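Local structure of fiber (Bovine adenovirus 4, 4UE0) at the interface of chains A and B. The protein forms the trimeric capsid spike of the virus, whose C-terminal head, the part described here, probably binds a host-cell receptor during attachment. Coordinates in Å, arbitrary orientation; residue numbers count along the deposited sequence, not the author numbering. Chains: chain A/B, Fiber.

Contact 1: the interface of chains A and B. Residues chain A 33, 35, 117-119; chain B 22, 41-42, 113.
A:Ser117 and A:Thr119, on strand 114-120, clasp B:Ser41 in a largely polar subunit interface that joins neighbouring subunits of the trimeric fibre head. The hydroxyl OG of B:Ser41 lies 2.8 Å from A:Ser117 OG and 2.8 Å from A:Thr119 OG1, so one oxygen bridges two hydroxyls of the opposing strand. A:Ser117 turns OG away from its own backbone N (chi1 172°), whereas A:Thr119 swings OG1 back beside its N (chi1 -70°); the two hydroxyls thereby converge on B:Ser41. A:Arg33 sits behind as second shell: its NH1 donates to A:Thr119 OG1 over 2.8 Å, with the oxygen tilted 19° out of the guanidinium plane. CD1 of A:Ile35 covers one guanidinium face and water 3 lies at the edge, in plane, relaying NH1 to the carbonyl O of B:Ala22. A backbone bond follows next door, from the loop residue B:Gln42: its N donates to A:Ser117 O, 2.9 Å away and nearly straight. The B:Gln42 side chain continues obliquely across A:Ile118, bringing its amide CD to 3.4 Å from CG1. Water 1 links the amide oxygen OE1 of B:Gln42 to A:Ser117 N, and water 2 links B:Gln42 O to A:Thr119 N, so the strand edge is satisfied partly through solvent. Apolar contacts fill the flanks: A:Thr119 CB packs 3.5 Å from B:Ala22 CB, and B:Ala113 CB lies against A:Ser117 CB at 3.8 Å. Together the hydroxyl bridge, the backbone bond and the waters probably set the position of strand 114-120 against the neighbouring subunit and help hold the head together as a trimer.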
loop_
_atom_site.group_PDB
_atom_site.type_symbol
_atom_site.label_atom_id
_atom_site.label_comp_id
_atom_site.label_asym_id
_atom_site.label_seq_id
_atom_site.Cartn_x
_atom_site.Cartn_y
_atom_site.Cartn_z
ATOM N N ARG A 33 12.649 -16.844 -4.764
ATOM C CA ARG A 33 11.872 -16.064 -5.716
ATOM C C ARG A 33 12.608 -14.767 -6.089
ATOM O O ARG A 33 13.545 -14.352 -5.382
ATOM C CB ARG A 33 10.506 -15.713 -5.100
ATOM C CG ARG A 33 10.582 -14.895 -3.803
ATOM C CD ARG A 33 9.207 -14.307 -3.443
ATOM N NE ARG A 33 9.188 -13.583 -2.165
ATOM C CZ ARG A 33 8.214 -12.764 -1.747
ATOM N NH1 ARG A 33 7.163 -12.497 -2.498
ATOM N NH2 ARG A 33 8.313 -12.179 -0.548
ATOM N N ILE A 35 11.417 -10.807 -6.548
ATOM C CA ILE A 35 10.320 -9.859 -6.381
ATOM C C ILE A 35 10.626 -8.610 -7.223
ATOM O O ILE A 35 11.740 -8.072 -7.180
ATOM C CB ILE A 35 10.134 -9.429 -4.927
ATOM C CG1 ILE A 35 10.160 -10.631 -4.005
ATOM C CG2 ILE A 35 8.829 -8.683 -4.787
ATOM C CD1 ILE A 35 10.265 -10.250 -2.539
ATOM N N SER A 117 3.569 -5.285 -6.835
ATOM C CA SER A 117 4.600 -6.293 -6.605
ATOM C C SER A 117 4.238 -7.566 -7.355
ATOM O O SER A 117 3.112 -8.065 -7.207
ATOM C CB SER A 117 4.658 -6.665 -5.084
ATOM O OG SER A 117 5.519 -7.775 -4.854
ATOM N N ILE A 118 5.208 -8.073 -8.121
ATOM C CA ILE A 118 5.110 -9.365 -8.786
ATOM C C ILE A 118 6.227 -10.253 -8.257
ATOM O O ILE A 118 7.374 -9.828 -8.184
ATOM C CB ILE A 118 5.225 -9.209 -10.308
ATOM C CG1 ILE A 118 3.957 -8.616 -10.885
ATOM C CG2 ILE A 118 5.470 -10.565 -10.971
ATOM C CD1 ILE A 118 4.024 -8.251 -12.350
ATOM N N THR A 119 5.881 -11.496 -7.931
ATOM C CA THR A 119 6.884 -12.522 -7.651
ATOM C C THR A 119 7.024 -13.499 -8.814
ATOM O O THR A 119 6.026 -13.999 -9.338
ATOM C CB THR A 119 6.491 -13.318 -6.403
ATOM O OG1 THR A 119 6.628 -12.466 -5.276
ATOM C CG2 THR A 119 7.348 -14.571 -6.245
ATOM N N ALA B 22 2.395 -15.519 -3.238
ATOM C CA ALA B 22 3.744 -15.360 -2.749
ATOM C C ALA B 22 3.742 -14.325 -1.627
ATOM O O ALA B 22 3.488 -13.149 -1.842
ATOM C CB ALA B 22 4.662 -14.932 -3.877
ATOM N N SER B 41 2.376 -10.569 -2.978
ATOM C CA SER B 41 2.427 -10.077 -4.354
ATOM C C SER B 41 1.044 -10.201 -5.020
ATOM O O SER B 41 0.167 -10.912 -4.511
ATOM C CB SER B 41 3.497 -10.786 -5.171
ATOM O OG SER B 41 4.790 -10.442 -4.727
ATOM N N GLN B 42 0.855 -9.531 -6.137
ATOM C CA GLN B 42 -0.392 -9.731 -6.882
ATOM C C GLN B 42 -0.530 -11.210 -7.233
ATOM O O GLN B 42 0.459 -11.934 -7.400
ATOM C CB GLN B 42 -0.415 -8.880 -8.150
ATOM C CG GLN B 42 0.667 -9.178 -9.180
ATOM C CD GLN B 42 0.633 -8.172 -10.295
ATOM O OE1 GLN B 42 0.718 -6.965 -10.067
ATOM N NE2 GLN B 42 0.490 -8.652 -11.505
ATOM N N ALA B 113 -1.354 -6.532 -5.109
ATOM C CA ALA B 113 -0.480 -6.783 -3.968
ATOM C C ALA B 113 -0.955 -6.008 -2.753
ATOM O O ALA B 113 -1.496 -4.905 -2.873
ATOM C CB ALA B 113 0.931 -6.334 -4.328
HETATM O O HOH W 1 0.770 -5.660 -7.596
HETATM O O HOH W 2 3.040 -12.111 -8.452
HETATM O O HOH W 3 5.364 -10.833 -1.222
#

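Contact 2: the interface of chains A and B. Residues chain A 32, 119, 121; chain B 13, 22.
The methyl CG2 of A:Thr121 rests over the forked end of B:Val13, 3.7 Å from CG1 and 3.9 Å from CG2, at the apolar centre of this small subunit contact. Both branches of the valine therefore touch the same methyl, and the two side chains meet at a slant. B:Val13 places CG1 anti to its backbone N (chi1 178°), which spreads the two methyls towards chain A. Within chain A, the methyl CG2 of A:Thr119 lies 4.0 Å from CG2 of A:Thr121, so the two threonines present neighbouring methyls to the partner. On the chain B side, B:Ala22, already packed against A:Thr119, extends the apolar patch from B:Val13. A:Ile32 closes the opposite flank more loosely, its CG2 standing 4.2 Å from B:Val13 CG2. Further out come the threonine hydroxyls. A:Thr121 holds OG1 between its backbone N and carbonyl carbon (chi1 67°), an orientation that turns the hydroxyl away from B:Val13 and leaves the methyl to make the contact. The hydroxyl of A:Thr119 marks the other margin, directed towards the polar part of the interface. In the fold, the chain A surface combines the end of strand 114-120, the last modelled residue, A:Thr121, just beyond it and the loop residue A:Ile32 shortly before strand 34-40; these lie over chain B strands 9-16 and 19-28.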
loop_
_atom_site.group_PDB
_atom_site.type_symbol
_atom_site.label_atom_id
_atom_site.label_comp_id
_atom_site.label_asym_id
_atom_site.label_seq_id
_atom_site.Cartn_x
_atom_site.Cartn_y
_atom_site.Cartn_z
ATOM N N ILE A 32 14.562 -18.420 -3.468
ATOM C CA ILE A 32 13.153 -18.788 -3.354
ATOM C C ILE A 32 12.359 -18.126 -4.497
ATOM O O ILE A 32 11.507 -18.776 -5.126
ATOM C CB ILE A 32 12.550 -18.335 -1.992
ATOM C CG1 ILE A 32 13.408 -18.840 -0.816
ATOM C CG2 ILE A 32 11.077 -18.758 -1.873
ATOM C CD1 ILE A 32 12.838 -18.484 0.543
ATOM N N THR A 119 5.881 -11.496 -7.931
ATOM C CA THR A 119 6.884 -12.522 -7.651
ATOM C C THR A 119 7.024 -13.499 -8.814
ATOM O O THR A 119 6.026 -13.999 -9.338
ATOM C CB THR A 119 6.491 -13.318 -6.403
ATOM O OG1 THR A 119 6.628 -12.466 -5.276
ATOM C CG2 THR A 119 7.348 -14.571 -6.245
ATOM N N THR A 121 8.883 -17.177 -9.479
ATOM C CA THR A 121 9.478 -18.303 -8.744
ATOM C C THR A 121 10.429 -19.088 -9.656
ATOM O O THR A 121 10.413 -18.903 -10.878
ATOM C CB THR A 121 8.372 -19.233 -8.204
ATOM O OG1 THR A 121 7.704 -19.869 -9.305
ATOM C CG2 THR A 121 7.336 -18.436 -7.375
ATOM N N VAL B 13 6.110 -19.200 -0.849
ATOM C CA VAL B 13 5.296 -19.350 -2.040
ATOM C C VAL B 13 4.315 -20.479 -1.757
ATOM O O VAL B 13 4.724 -21.575 -1.382
ATOM C CB VAL B 13 6.198 -19.636 -3.249
ATOM C CG1 VAL B 13 5.388 -19.854 -4.519
ATOM C CG2 VAL B 13 7.169 -18.474 -3.445
ATOM N N ALA B 22 2.395 -15.519 -3.238
ATOM C CA ALA B 22 3.744 -15.360 -2.749
ATOM C C ALA B 22 3.742 -14.325 -1.627
ATOM O O ALA B 22 3.488 -13.149 -1.842
ATOM C CB ALA B 22 4.662 -14.932 -3.877
#

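Contact 1 and contact 2 are adjoining pieces of one subunit interface, with the centres of their C-alpha atoms about 7 Å apart. They share A:Thr119 and B:Ala22, and strand 114-120 of chain A runs from the first into the second. A:Thr119 is the junction between them, offering its hydroxyl to contact 1 and its methyl side to contact 2. The polar matching of contact 1 probably sets register, while contact 2 adds greasy packing around the end of the modelled chain. Because the assembly holds three copies, the same pair of patches recurs between neighbouring subunits of the trimeric head.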